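Local coordinates for protein guanine deaminase (Escherichia coli, PDB 6OHB) that catalyses the zinc-dependent hydrolytic deamination of guanine to xanthine and ammonia in purine degradation, at residues T81-P86 against A124-Q129; L131-T136 against T332-L337; S184-S189 against K226-D231; R195-K198 against L202-A205; G257-Y262 against D286-T291. All coordinates share one frame; numbering follows the deposited sequence.

Contact 1 of 5, residues T81-P86 against A124-Q129. With ZN (zinc ion), chain E.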
# COMPACT_ATOMS: atom_id res chain seq x y z
N THR A 81 -5.11 0.60 17.51
CA THR A 81 -6.18 1.16 18.33
C THR A 81 -7.59 0.94 17.79
O THR A 81 -8.54 1.40 18.43
CB THR A 81 -5.95 2.66 18.54
OG1 THR A 81 -5.95 3.34 17.28
CG2 THR A 81 -4.62 2.91 19.26
N HIS A 82 -7.77 0.24 16.67
CA HIS A 82 -9.11 -0.13 16.22
C HIS A 82 -8.99 -1.26 15.20
O HIS A 82 -8.46 -1.05 14.11
CB HIS A 82 -9.86 1.06 15.62
CG HIS A 82 -11.23 0.73 15.11
ND1 HIS A 82 -12.29 0.46 15.95
CD2 HIS A 82 -11.71 0.62 13.85
CE1 HIS A 82 -13.37 0.20 15.23
NE2 HIS A 82 -13.04 0.29 13.96
N ILE A 83 -9.48 -2.44 15.56
CA ILE A 83 -9.45 -3.59 14.68
C ILE A 83 -10.63 -4.49 15.03
O ILE A 83 -11.01 -4.61 16.20
CB ILE A 83 -8.08 -4.32 14.78
CG1 ILE A 83 -8.02 -5.51 13.81
CG2 ILE A 83 -7.78 -4.73 16.22
CD1 ILE A 83 -6.64 -6.13 13.69
N HIS A 84 -11.23 -5.09 14.00
CA HIS A 84 -12.40 -5.96 14.16
C HIS A 84 -11.93 -7.42 14.07
O HIS A 84 -11.47 -7.87 13.02
CB HIS A 84 -13.46 -5.65 13.09
CG HIS A 84 -14.06 -4.27 13.18
ND1 HIS A 84 -15.34 -4.04 13.66
CD2 HIS A 84 -13.60 -3.06 12.78
CE1 HIS A 84 -15.62 -2.75 13.58
NE2 HIS A 84 -14.58 -2.14 13.06
N TYR A 85 -12.03 -8.15 15.19
CA TYR A 85 -11.66 -9.57 15.22
C TYR A 85 -12.43 -10.45 14.23
O TYR A 85 -11.79 -11.23 13.50
CB TYR A 85 -11.78 -10.08 16.66
CG TYR A 85 -12.29 -11.50 16.86
CD1 TYR A 85 -11.57 -12.60 16.38
CD2 TYR A 85 -13.47 -11.75 17.56
CE1 TYR A 85 -12.03 -13.90 16.58
CE2 TYR A 85 -13.93 -13.04 17.76
CZ TYR A 85 -13.21 -14.11 17.27
OH TYR A 85 -13.67 -15.39 17.46
N PRO A 86 -13.78 -10.40 14.15
CA PRO A 86 -14.49 -11.38 13.30
C PRO A 86 -14.65 -10.95 11.85
O PRO A 86 -15.74 -11.09 11.28
CB PRO A 86 -15.85 -11.50 13.99
CG PRO A 86 -16.10 -10.12 14.50
CD PRO A 86 -14.73 -9.57 14.91
N ALA A 124 -7.51 -17.90 17.20
CA ALA A 124 -6.11 -18.27 17.05
C ALA A 124 -5.49 -17.60 15.83
O ALA A 124 -4.39 -17.04 15.90
CB ALA A 124 -5.97 -19.79 16.96
N PHE A 125 -6.20 -17.63 14.69
CA PHE A 125 -5.69 -16.99 13.47
C PHE A 125 -5.46 -15.50 13.68
O PHE A 125 -4.45 -14.94 13.23
CB PHE A 125 -6.67 -17.23 12.31
CG PHE A 125 -6.27 -16.54 11.03
CD1 PHE A 125 -5.47 -17.18 10.11
CD2 PHE A 125 -6.70 -15.26 10.75
CE1 PHE A 125 -5.10 -16.55 8.92
CE2 PHE A 125 -6.33 -14.62 9.57
CZ PHE A 125 -5.53 -15.27 8.66
N PHE A 126 -6.40 -14.83 14.36
CA PHE A 126 -6.31 -13.39 14.59
C PHE A 126 -5.10 -13.05 15.46
O PHE A 126 -4.36 -12.11 15.16
CB PHE A 126 -7.61 -12.92 15.23
CG PHE A 126 -7.68 -11.45 15.49
CD1 PHE A 126 -8.09 -10.57 14.50
CD2 PHE A 126 -7.37 -10.94 16.74
CE1 PHE A 126 -8.17 -9.20 14.74
CE2 PHE A 126 -7.44 -9.58 17.00
CZ PHE A 126 -7.84 -8.71 16.00
N ILE A 127 -4.90 -13.81 16.54
CA ILE A 127 -3.72 -13.58 17.38
C ILE A 127 -2.44 -13.81 16.59
O ILE A 127 -1.47 -13.05 16.73
CB ILE A 127 -3.78 -14.47 18.64
CG1 ILE A 127 -4.99 -14.12 19.50
CG2 ILE A 127 -2.50 -14.32 19.47
CD1 ILE A 127 -4.88 -12.80 20.22
N LYS A 128 -2.42 -14.84 15.73
CA LYS A 128 -1.23 -15.12 14.93
C LYS A 128 -0.92 -13.96 13.99
O LYS A 128 0.25 -13.57 13.83
CB LYS A 128 -1.42 -16.40 14.12
CG LYS A 128 -0.52 -17.59 14.46
CD LYS A 128 -0.50 -17.90 15.95
CE LYS A 128 0.38 -19.12 16.24
NZ LYS A 128 -0.20 -20.37 15.66
N GLN A 129 -1.96 -13.38 13.38
CA GLN A 129 -1.75 -12.24 12.49
C GLN A 129 -1.22 -11.04 13.26
O GLN A 129 -0.33 -10.33 12.77
CB GLN A 129 -3.04 -11.89 11.75
CG GLN A 129 -3.55 -13.01 10.85
CD GLN A 129 -2.45 -13.66 10.03
OE1 GLN A 129 -1.87 -13.03 9.16
NE2 GLN A 129 -2.16 -14.92 10.32
ZN ZN E . -14.26 -0.35 12.49
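Phe126 reaches from helix 116-132 to the end of strand 73-84 and meets Ile83 and Tyr85 there. Its CG lies anti to the backbone N (chi1 -179°), which carries the ring off the helix toward the strand. Phe126 CB touches the ring edge of Tyr85, 4.1 Å from Tyr85 CD1. CG has the same Tyr85 CD1 close by. Further out, CD1 and CE1 lie against the Tyr85 backbone, and Phe126 CE1 is 3.5 Å from Tyr85 CA. That CA sits over the ring face in a CH-pi contact, 28° off the ring normal. At the tip, CE1 and CZ meet the Ile83 side chain, with Ile83 CD1 3.6 Å from Phe126 CE1. Ile83 CG2 lies at the ring edge. The two rings form a T-shaped pair, the Tyr85 edge toward the Phe126 face, with planes at 77°. Strand 73-84 carries the HxH motif of the amidohydrolase barrel. His82 NE2 and His84 NE2 bind the zinc ion at 2.0 Å and 1.9 Å, and His237 and Asp327 also ligate it. Ile83, between the two ligands, points to the helix instead. With only an alanine at Phe126, Ile83 is likely to face a gap and the Tyr85 ring edge to lose its aromatic mate. The Tyr85 OH is hydrogen-bonded to the carbonyl of Ala119, near the start of the same helix.

Contact 2 of 5, residues L131-T136 against T332-L337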
# COMPACT_ATOMS: atom_id res chain seq x y z
N LEU A 131 0.62 -11.08 16.01
CA LEU A 131 2.01 -11.31 16.39
C LEU A 131 2.95 -11.17 15.19
O LEU A 131 3.97 -10.48 15.27
CB LEU A 131 2.15 -12.69 17.04
CG LEU A 131 1.42 -12.83 18.37
CD1 LEU A 131 1.67 -14.21 18.96
CD2 LEU A 131 1.87 -11.74 19.34
N ARG A 132 2.61 -11.81 14.06
CA ARG A 132 3.52 -11.80 12.92
C ARG A 132 3.69 -10.41 12.31
O ARG A 132 4.61 -10.21 11.51
CB ARG A 132 3.06 -12.79 11.84
CG ARG A 132 1.95 -12.28 10.95
CD ARG A 132 2.18 -12.64 9.48
NE ARG A 132 2.52 -14.05 9.30
CZ ARG A 132 2.93 -14.58 8.15
NH1 ARG A 132 3.04 -13.81 7.06
NH2 ARG A 132 3.22 -15.87 8.07
N ASN A 133 2.84 -9.45 12.66
CA ASN A 133 3.01 -8.08 12.18
C ASN A 133 3.54 -7.14 13.26
O ASN A 133 3.60 -5.93 13.04
CB ASN A 133 1.70 -7.56 11.61
CG ASN A 133 1.37 -8.18 10.26
OD1 ASN A 133 1.85 -7.73 9.22
ND2 ASN A 133 0.58 -9.25 10.28
N GLY A 134 3.91 -7.67 14.43
CA GLY A 134 4.49 -6.83 15.45
C GLY A 134 3.51 -6.05 16.30
O GLY A 134 3.93 -5.16 17.04
N THR A 135 2.21 -6.32 16.18
CA THR A 135 1.21 -5.71 17.04
C THR A 135 1.13 -6.50 18.35
O THR A 135 0.76 -7.68 18.34
CB THR A 135 -0.15 -5.69 16.34
OG1 THR A 135 -0.08 -4.84 15.19
CG2 THR A 135 -1.24 -5.20 17.27
N THR A 136 1.46 -5.86 19.47
CA THR A 136 1.41 -6.57 20.74
C THR A 136 0.27 -6.12 21.62
O THR A 136 -0.08 -6.84 22.56
CB THR A 136 2.73 -6.41 21.52
OG1 THR A 136 3.01 -5.02 21.73
CG2 THR A 136 3.90 -7.04 20.77
N THR A 332 -7.19 -3.86 4.70
CA THR A 332 -6.67 -5.06 4.06
C THR A 332 -5.40 -5.60 4.70
O THR A 332 -4.90 -6.63 4.26
CB THR A 332 -6.44 -4.81 2.56
OG1 THR A 332 -5.75 -3.57 2.37
CG2 THR A 332 -7.77 -4.77 1.81
N THR A 333 -4.82 -4.91 5.68
CA THR A 333 -3.57 -5.38 6.26
C THR A 333 -3.59 -5.26 7.78
O THR A 333 -4.17 -4.33 8.33
CB THR A 333 -2.38 -4.62 5.66
OG1 THR A 333 -1.16 -5.20 6.14
CG2 THR A 333 -2.42 -3.14 6.03
N PHE A 334 -2.96 -6.24 8.45
CA PHE A 334 -2.69 -6.17 9.88
C PHE A 334 -1.45 -5.34 10.21
O PHE A 334 -1.17 -5.12 11.39
CB PHE A 334 -2.46 -7.56 10.48
CG PHE A 334 -3.72 -8.36 10.70
CD1 PHE A 334 -4.29 -9.08 9.66
CD2 PHE A 334 -4.30 -8.43 11.96
CE1 PHE A 334 -5.44 -9.84 9.87
CE2 PHE A 334 -5.44 -9.18 12.17
CZ PHE A 334 -6.01 -9.88 11.13
N ASN A 335 -0.71 -4.89 9.20
CA ASN A 335 0.64 -4.38 9.39
C ASN A 335 0.62 -2.88 9.68
O ASN A 335 0.05 -2.10 8.91
CB ASN A 335 1.50 -4.67 8.17
CG ASN A 335 2.98 -4.42 8.43
OD1 ASN A 335 3.48 -3.32 8.23
ND2 ASN A 335 3.68 -5.45 8.90
N MET A 336 1.27 -2.50 10.78
CA MET A 336 1.30 -1.10 11.20
C MET A 336 2.16 -0.25 10.26
O MET A 336 1.84 0.92 10.02
CB MET A 336 1.82 -1.00 12.64
CG MET A 336 1.82 0.40 13.25
SD MET A 336 0.19 1.16 13.41
CE MET A 336 -0.83 -0.23 13.90
N LEU A 337 3.25 -0.81 9.73
CA LEU A 337 4.09 -0.04 8.82
C LEU A 337 3.29 0.39 7.59
O LEU A 337 3.36 1.56 7.17
CB LEU A 337 5.33 -0.85 8.42
CG LEU A 337 6.24 -1.33 9.55
CD1 LEU A 337 7.33 -2.24 9.01
CD2 LEU A 337 6.83 -0.16 10.31
O HOH W 1 1.70 -4.18 13.19
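The backbones of Asn133 and Asn335 come within 5.2 Å, CA to CA, where helix 116-132 ends in a Schellman motif with Gly134 at C-prime and helix 336-349 begins with Asn335 as N-cap. The two asparagine side chains join these helix ends. Asn335 CG is anti to its backbone N (chi1 -168°), which brings the amide to Asn133. Asn335 ND2 donates to Asn133 OD1 at 2.9 Å, fairly straight at 162°. The bond lies in the carbonyl plane of Asn133, on a lone pair, though the amide planes are 76° apart. Asn133 ND2 rests against Phe334 CB at 3.5 Å and is hydrogen-bonded to the carbonyl of Gln129. Replacing Asn133 by alanine is likely to leave the Asn335 amide without its acceptor and the Gln129 carbonyl without this donor. One water bridges the two segments: it donates to Asn133 O at 2.6 Å, accepts from Met336 N at 3.0 Å and bonds to Thr135 OG1. Thr333 OG1 accepts from Asn335 N in an ST turn, and Asn335 OD1 caps Gln338 N. Residues 131-136 continue into strand 135-141. The Phe334 ring packs on Ile83 of strand 73-84, on Gln129 and Leu130 of helix 116-132, and on Leu398 of the second subunit.

Contact 3 of 5, residues S184-S189 against K226-D231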
# COMPACT_ATOMS: atom_id res chain seq x y z
N SER A 184 -30.30 -7.83 27.63
CA SER A 184 -29.33 -8.88 27.35
C SER A 184 -27.94 -8.30 27.11
O SER A 184 -26.94 -8.88 27.55
CB SER A 184 -29.78 -9.73 26.15
OG SER A 184 -29.28 -9.19 24.94
N SER A 185 -27.86 -7.17 26.41
CA SER A 185 -26.57 -6.56 26.13
C SER A 185 -25.89 -6.10 27.43
O SER A 185 -24.70 -6.36 27.64
CB SER A 185 -26.74 -5.37 25.19
OG SER A 185 -25.78 -4.37 25.46
N TYR A 186 -26.65 -5.45 28.33
CA TYR A 186 -26.08 -5.06 29.62
C TYR A 186 -25.55 -6.28 30.37
O TYR A 186 -24.42 -6.27 30.87
CB TYR A 186 -27.12 -4.32 30.46
CG TYR A 186 -26.69 -4.12 31.91
CD1 TYR A 186 -25.85 -3.07 32.27
CD2 TYR A 186 -27.12 -4.98 32.92
CE1 TYR A 186 -25.45 -2.88 33.59
CE2 TYR A 186 -26.73 -4.80 34.24
CZ TYR A 186 -25.89 -3.75 34.57
OH TYR A 186 -25.50 -3.57 35.88
N HIS A 187 -26.35 -7.34 30.44
CA HIS A 187 -25.96 -8.47 31.28
C HIS A 187 -24.79 -9.24 30.68
O HIS A 187 -23.89 -9.67 31.41
CB HIS A 187 -27.17 -9.37 31.52
CG HIS A 187 -28.21 -8.75 32.41
ND1 HIS A 187 -27.98 -8.45 33.73
CD2 HIS A 187 -29.48 -8.34 32.15
CE1 HIS A 187 -29.06 -7.89 34.25
NE2 HIS A 187 -29.98 -7.82 33.31
N GLN A 188 -24.78 -9.41 29.36
CA GLN A 188 -23.66 -10.09 28.71
C GLN A 188 -22.37 -9.30 28.86
O GLN A 188 -21.31 -9.87 29.16
CB GLN A 188 -23.98 -10.35 27.24
CG GLN A 188 -25.11 -11.35 27.04
CD GLN A 188 -25.59 -11.45 25.60
OE1 GLN A 188 -25.22 -10.63 24.75
NE2 GLN A 188 -26.42 -12.44 25.33
N SER A 189 -22.43 -7.97 28.69
CA SER A 189 -21.23 -7.17 28.86
C SER A 189 -20.76 -7.18 30.31
O SER A 189 -19.55 -7.21 30.58
CB SER A 189 -21.47 -5.73 28.39
OG SER A 189 -21.81 -5.69 27.01
N LYS A 226 -20.64 1.83 32.09
CA LYS A 226 -19.48 2.69 32.30
C LYS A 226 -19.49 3.30 33.70
O LYS A 226 -18.42 3.49 34.30
CB LYS A 226 -19.45 3.80 31.25
CG LYS A 226 -18.16 4.62 31.24
CD LYS A 226 -16.93 3.71 31.21
CE LYS A 226 -15.64 4.49 31.40
NZ LYS A 226 -15.88 5.88 31.84
N GLU A 227 -20.67 3.60 34.24
CA GLU A 227 -20.75 4.14 35.60
C GLU A 227 -20.44 3.08 36.65
O GLU A 227 -19.90 3.41 37.72
CB GLU A 227 -22.13 4.75 35.84
CG GLU A 227 -22.28 6.16 35.31
CD GLU A 227 -23.72 6.54 35.07
OE1 GLU A 227 -24.61 5.88 35.64
OE2 GLU A 227 -23.96 7.51 34.31
N GLU A 228 -20.78 1.82 36.39
CA GLU A 228 -20.50 0.76 37.36
C GLU A 228 -19.05 0.30 37.31
O GLU A 228 -18.53 -0.20 38.31
CB GLU A 228 -21.42 -0.44 37.11
CG GLU A 228 -22.85 -0.22 37.57
CD GLU A 228 -23.76 -1.36 37.14
OE1 GLU A 228 -23.25 -2.47 36.89
OE2 GLU A 228 -24.98 -1.13 37.06
N TYR A 229 -18.38 0.46 36.17
CA TYR A 229 -16.99 0.04 36.00
C TYR A 229 -16.21 1.18 35.36
O TYR A 229 -15.91 1.14 34.16
CB TYR A 229 -16.91 -1.24 35.18
CG TYR A 229 -17.69 -2.37 35.79
CD1 TYR A 229 -17.15 -3.14 36.81
CD2 TYR A 229 -18.99 -2.65 35.37
CE1 TYR A 229 -17.87 -4.16 37.38
CE2 TYR A 229 -19.72 -3.67 35.94
CZ TYR A 229 -19.15 -4.43 36.95
OH TYR A 229 -19.87 -5.45 37.53
N PRO A 230 -15.85 2.20 36.14
CA PRO A 230 -15.25 3.40 35.54
C PRO A 230 -13.89 3.14 34.92
O PRO A 230 -13.42 3.99 34.15
CB PRO A 230 -15.15 4.38 36.72
CG PRO A 230 -15.98 3.78 37.82
CD PRO A 230 -15.98 2.31 37.61
N ASP A 231 -13.23 2.03 35.24
CA ASP A 231 -11.91 1.74 34.68
C ASP A 231 -11.97 0.81 33.48
O ASP A 231 -10.93 0.30 33.05
CB ASP A 231 -10.98 1.19 35.77
CG ASP A 231 -11.35 -0.20 36.24
OD1 ASP A 231 -12.52 -0.62 36.06
OD2 ASP A 231 -10.48 -0.88 36.81
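Tyr186 and Glu228 bridge two backbones that stay well apart: the nearest CA atoms, those of Tyr186 and Lys226, are 10.5 Å from each other. Residues 184-189 are helical throughout. In 226-231 the helix runs to Glu228, and Tyr229 is the first residue to leave helical angles. Two long side chains, Tyr186 and Glu228, span the separation. In Tyr186, CG is anti to the backbone N (chi1 169°), and the ring is carried out so that its hydroxyl reaches Glu228. Glu228 is extended beyond CG and comes to meet it. The Tyr186 hydroxyl sits in front of the carboxylate, between its two oxygens. Tyr186 OH is 2.7 Å from Glu228 OE1 and 2.8 Å from Glu228 OE2. The single phenol proton has both oxygens within reach. Ring and carboxylate planes are nearly perpendicular, 85° apart. Glu228 OE2 lies near the ring plane, at its edge. Arg224, one turn earlier in helix 216-228, bears on both partners: its NE makes a salt bridge to Glu228 OE2, and it has a cation-pi contact with the Tyr186 ring. The contact joins two consecutive outer helices of the barrel, 182-196 and 216-228, away from the zinc site. A phenol donor and an arginine thus share one carboxylate, which would be expected to favour the charged form of Glu228.

Contact 4 of 5, residues R195-K198 against L202-A205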
# COMPACT_ATOMS: atom_id res chain seq x y z
N ARG A 195 -15.57 -11.52 34.11
CA ARG A 195 -14.68 -12.64 33.85
C ARG A 195 -13.30 -12.22 33.35
O ARG A 195 -12.30 -12.87 33.68
CB ARG A 195 -15.30 -13.59 32.82
CG ARG A 195 -14.43 -14.80 32.48
CD ARG A 195 -15.15 -15.78 31.58
N TRP A 196 -13.21 -11.11 32.61
CA TRP A 196 -12.00 -10.80 31.87
C TRP A 196 -11.37 -9.46 32.20
O TRP A 196 -10.17 -9.30 31.99
CB TRP A 196 -12.27 -10.83 30.35
CG TRP A 196 -12.66 -12.18 29.81
CD1 TRP A 196 -13.86 -12.52 29.26
CD2 TRP A 196 -11.84 -13.35 29.74
NE1 TRP A 196 -13.84 -13.84 28.87
CE2 TRP A 196 -12.61 -14.37 29.15
CE3 TRP A 196 -10.52 -13.64 30.13
CZ2 TRP A 196 -12.12 -15.66 28.94
CZ3 TRP A 196 -10.03 -14.92 29.91
CH2 TRP A 196 -10.83 -15.91 29.32
N HIS A 197 -12.14 -8.48 32.68
CA HIS A 197 -11.55 -7.18 32.96
C HIS A 197 -10.51 -7.30 34.07
O HIS A 197 -10.79 -7.82 35.15
CB HIS A 197 -12.62 -6.16 33.33
CG HIS A 197 -12.10 -4.76 33.45
ND1 HIS A 197 -11.38 -4.15 32.44
CD2 HIS A 197 -12.19 -3.85 34.45
CE1 HIS A 197 -11.04 -2.93 32.82
NE2 HIS A 197 -11.52 -2.72 34.04
N LYS A 198 -9.29 -6.83 33.78
CA LYS A 198 -8.14 -6.96 34.66
C LYS A 198 -7.83 -8.42 34.99
O LYS A 198 -7.22 -8.72 36.03
CB LYS A 198 -8.33 -6.15 35.95
CG LYS A 198 -8.47 -4.64 35.73
CD LYS A 198 -7.75 -3.83 36.80
CE LYS A 198 -8.32 -4.09 38.20
NZ LYS A 198 -9.54 -3.27 38.48
N LEU A 202 -5.34 -8.48 30.44
CA LEU A 202 -6.50 -8.23 29.61
C LEU A 202 -7.32 -7.07 30.17
O LEU A 202 -7.29 -6.78 31.37
CB LEU A 202 -7.38 -9.48 29.52
CG LEU A 202 -6.69 -10.72 28.96
CD1 LEU A 202 -7.62 -11.92 29.00
CD2 LEU A 202 -6.20 -10.46 27.53
N LEU A 203 -8.04 -6.40 29.27
CA LEU A 203 -8.87 -5.25 29.62
C LEU A 203 -10.14 -5.29 28.78
O LEU A 203 -10.13 -5.76 27.64
CB LEU A 203 -8.13 -3.93 29.41
CG LEU A 203 -6.80 -3.76 30.15
CD1 LEU A 203 -5.96 -2.64 29.56
CD2 LEU A 203 -7.05 -3.52 31.63
N TYR A 204 -11.23 -4.77 29.34
CA TYR A 204 -12.52 -4.79 28.67
C TYR A 204 -12.92 -3.40 28.21
O TYR A 204 -12.67 -2.40 28.90
CB TYR A 204 -13.62 -5.37 29.57
CG TYR A 204 -14.92 -5.60 28.83
CD1 TYR A 204 -15.84 -4.56 28.66
CD2 TYR A 204 -15.23 -6.84 28.28
CE1 TYR A 204 -17.02 -4.76 27.97
CE2 TYR A 204 -16.40 -7.04 27.60
CZ TYR A 204 -17.29 -6.00 27.44
OH TYR A 204 -18.47 -6.19 26.76
N ALA A 205 -13.56 -3.33 27.04
CA ALA A 205 -14.08 -2.09 26.48
C ALA A 205 -15.57 -2.23 26.24
O ALA A 205 -16.00 -3.17 25.57
CB ALA A 205 -13.36 -1.73 25.18
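Two backbone amides bond across the turn between Trp196 and Leu202, one to a side chain and one to a carbonyl. Tyr204 N donates to His197 ND1 at 3.2 Å, with an N-H...N angle of 159°. The amide lies near the imidazole edge, tilted 16° from the ring plane. Because His197 CG is anti to its backbone N (chi1 -172°), ND1 is carried over to the strand. The bond is consistent with ND1 carrying no proton; NE2 makes a weak hydrogen bond to Asp231. The second bond, Lys198 N to Leu202 O at 3.1 Å, is weak.

The rest is van der Waals packing. Trp196 and Leu202 run alongside each other in the same direction, and Leu202 CD1 touches Trp196 CE3 at 3.6 Å. Leu202 CB also leans on the Trp196 carbonyl O, 3.7 Å away. Nearby, Tyr204 CB packs against His197 CB at 4.0 Å. The Lys198 CG methylene covers one face of the His197 imidazole.

The polar ends reach further. Trp196 NE1 bonds to Asp150, Lys198 NZ makes a salt bridge to Asp231, and Tyr204 OH bonds to the backbone N of Lys167. The contact closes the beta-alpha-beta unit of strand 164-169, helix 182-196 and strand 203-208. Leu202 also packs on helix 146-158, while His197 and Leu203 touch Trp233 of strand 233-238.

Contact 5 of 5, residues G257-Y262 against D286-T291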
# COMPACT_ATOMS: atom_id res chain seq x y z
N GLY A 257 -25.78 16.71 17.34
CA GLY A 257 -24.86 16.03 16.44
C GLY A 257 -24.47 14.65 16.94
O GLY A 257 -25.01 14.12 17.92
N TYR A 258 -23.50 14.07 16.24
CA TYR A 258 -23.12 12.67 16.46
C TYR A 258 -22.41 12.49 17.80
O TYR A 258 -22.82 11.67 18.63
CB TYR A 258 -22.24 12.21 15.30
CG TYR A 258 -22.16 10.72 15.06
CD1 TYR A 258 -22.48 9.80 16.06
CD2 TYR A 258 -21.72 10.22 13.84
CE1 TYR A 258 -22.38 8.44 15.84
CE2 TYR A 258 -21.63 8.86 13.60
CZ TYR A 258 -21.96 7.97 14.60
OH TYR A 258 -21.86 6.62 14.36
N LEU A 259 -21.32 13.23 18.02
CA LEU A 259 -20.56 13.06 19.26
C LEU A 259 -21.39 13.38 20.49
O LEU A 259 -21.17 12.79 21.56
CB LEU A 259 -19.30 13.93 19.22
CG LEU A 259 -18.45 13.99 20.50
CD1 LEU A 259 -17.95 12.61 20.91
CD2 LEU A 259 -17.29 14.96 20.35
N ASP A 260 -22.36 14.29 20.37
CA ASP A 260 -23.15 14.65 21.53
C ASP A 260 -24.07 13.53 21.98
O ASP A 260 -24.44 13.49 23.16
CB ASP A 260 -23.97 15.91 21.25
CG ASP A 260 -24.65 16.45 22.50
OD1 ASP A 260 -23.96 17.10 23.32
OD2 ASP A 260 -25.86 16.21 22.66
N VAL A 261 -24.43 12.60 21.09
CA VAL A 261 -25.19 11.43 21.53
C VAL A 261 -24.37 10.62 22.52
O VAL A 261 -24.87 10.21 23.58
CB VAL A 261 -25.61 10.58 20.32
CG1 VAL A 261 -26.49 9.42 20.78
CG2 VAL A 261 -26.32 11.44 19.29
N TYR A 262 -23.09 10.38 22.20
CA TYR A 262 -22.23 9.65 23.12
C TYR A 262 -21.96 10.45 24.38
O TYR A 262 -21.93 9.90 25.49
CB TYR A 262 -20.90 9.30 22.44
CG TYR A 262 -21.02 8.40 21.24
CD1 TYR A 262 -21.73 7.20 21.31
CD2 TYR A 262 -20.43 8.75 20.03
CE1 TYR A 262 -21.84 6.38 20.20
CE2 TYR A 262 -20.53 7.93 18.92
CZ TYR A 262 -21.23 6.75 19.01
OH TYR A 262 -21.33 5.94 17.90
N ASP A 286 -13.64 20.37 19.83
CA ASP A 286 -13.48 20.96 21.16
C ASP A 286 -14.04 20.05 22.25
O ASP A 286 -13.49 20.00 23.35
CB ASP A 286 -14.14 22.33 21.22
CG ASP A 286 -13.56 23.32 20.22
OD1 ASP A 286 -12.41 23.11 19.77
OD2 ASP A 286 -14.25 24.30 19.89
N ARG A 287 -15.14 19.34 21.97
CA ARG A 287 -15.70 18.42 22.95
C ARG A 287 -14.76 17.25 23.22
O ARG A 287 -14.56 16.86 24.37
CB ARG A 287 -17.07 17.93 22.48
CG ARG A 287 -17.78 16.97 23.43
CD ARG A 287 -18.32 17.66 24.69
NE ARG A 287 -19.48 18.55 24.47
CZ ARG A 287 -20.63 18.20 23.90
NH1 ARG A 287 -20.84 16.97 23.46
NH2 ARG A 287 -21.60 19.11 23.77
N LEU A 288 -14.19 16.67 22.16
CA LEU A 288 -13.20 15.61 22.34
C LEU A 288 -12.01 16.11 23.14
O LEU A 288 -11.48 15.40 24.00
CB LEU A 288 -12.75 15.07 20.99
CG LEU A 288 -13.74 14.19 20.22
CD1 LEU A 288 -13.11 13.73 18.91
CD2 LEU A 288 -14.17 13.00 21.06
N SER A 289 -11.59 17.35 22.89
CA SER A 289 -10.38 17.85 23.53
C SER A 289 -10.61 18.21 24.99
O SER A 289 -9.71 18.04 25.82
CB SER A 289 -9.85 19.06 22.76
OG SER A 289 -9.06 19.89 23.59
N GLU A 290 -11.81 18.70 25.33
CA GLU A 290 -12.10 19.05 26.71
C GLU A 290 -12.33 17.81 27.57
O GLU A 290 -11.94 17.79 28.75
CB GLU A 290 -13.32 19.97 26.77
N THR A 291 -12.97 16.78 27.01
CA THR A 291 -13.20 15.53 27.71
C THR A 291 -12.02 14.57 27.65
O THR A 291 -12.10 13.48 28.23
CB THR A 291 -14.45 14.84 27.15
OG1 THR A 291 -14.27 14.56 25.75
CG2 THR A 291 -15.67 15.72 27.33
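Helices 258-264 and 282-290 belong to the outer layer around the amidohydrolase barrel, and an apolar patch beside a salt bridge joins Leu259 and Asp260 to Arg287 and Leu288. The axes of the short segments 258-262 and 286-290 pass 11.0 Å apart at 33°, running in roughly the same direction. Leu259 supplies the apolar part. One of its methyls, Leu259 CD2, touches Leu288 CG at 3.6 Å and also Arg287 CB at 3.7 Å. The other methyl, Leu259 CD1, packs on Leu288 CD2 at 3.8 Å. Beside it, Arg287 uses NH1 and NH2 end-on, both gripping the one oxygen Asp260 OD1. Arg287 NH1 and Arg287 NH2 each lie 3.1 Å from Asp260 OD1, with bent N-H...O angles of about 140°. They approach the anti side of this oxygen, somewhat out of the carboxylate plane, and the carboxylate and guanidinium planes are 55° apart. Two bends in the arginine chain, at chi2 and chi3, bring both terminal nitrogens to Asp260. Asp260 OD1 also takes a hydrogen bond from Gln264 NE2, so three donors meet this atom. One turn on, Thr291 OG1 donates to Arg287 O at 2.7 Å. Around the contact, Leu259 also packs on Leu238 of strand 233-238, and Arg287 leans on His263 of helix 258-264.

In the fold
Contact 1 holds the zinc ligands His82 and His84. Between centres, contact 4 is about 16 Å and contact 3 about 23 Å from it. Contact 2 adjoins it, with centres about 9 Å apart: Phe334 CE2 touches Ile83 CD1 at 3.6 Å and Phe126 CE1 at 3.7 Å. The Phe334 side chain is about 12 Å from the zinc ion. Contacts 3 and 4 share helix 182-196, with centres about 11 Å apart, and are tied by a salt bridge from Lys198 NZ to Asp231 OD2 at 3.1 Å. Contact 5 touches none of the others. Its centre is about 28 Å from that of contact 1, but its Leu259 side chain is about 4 Å from that of Leu238, a probable substrate-site residue.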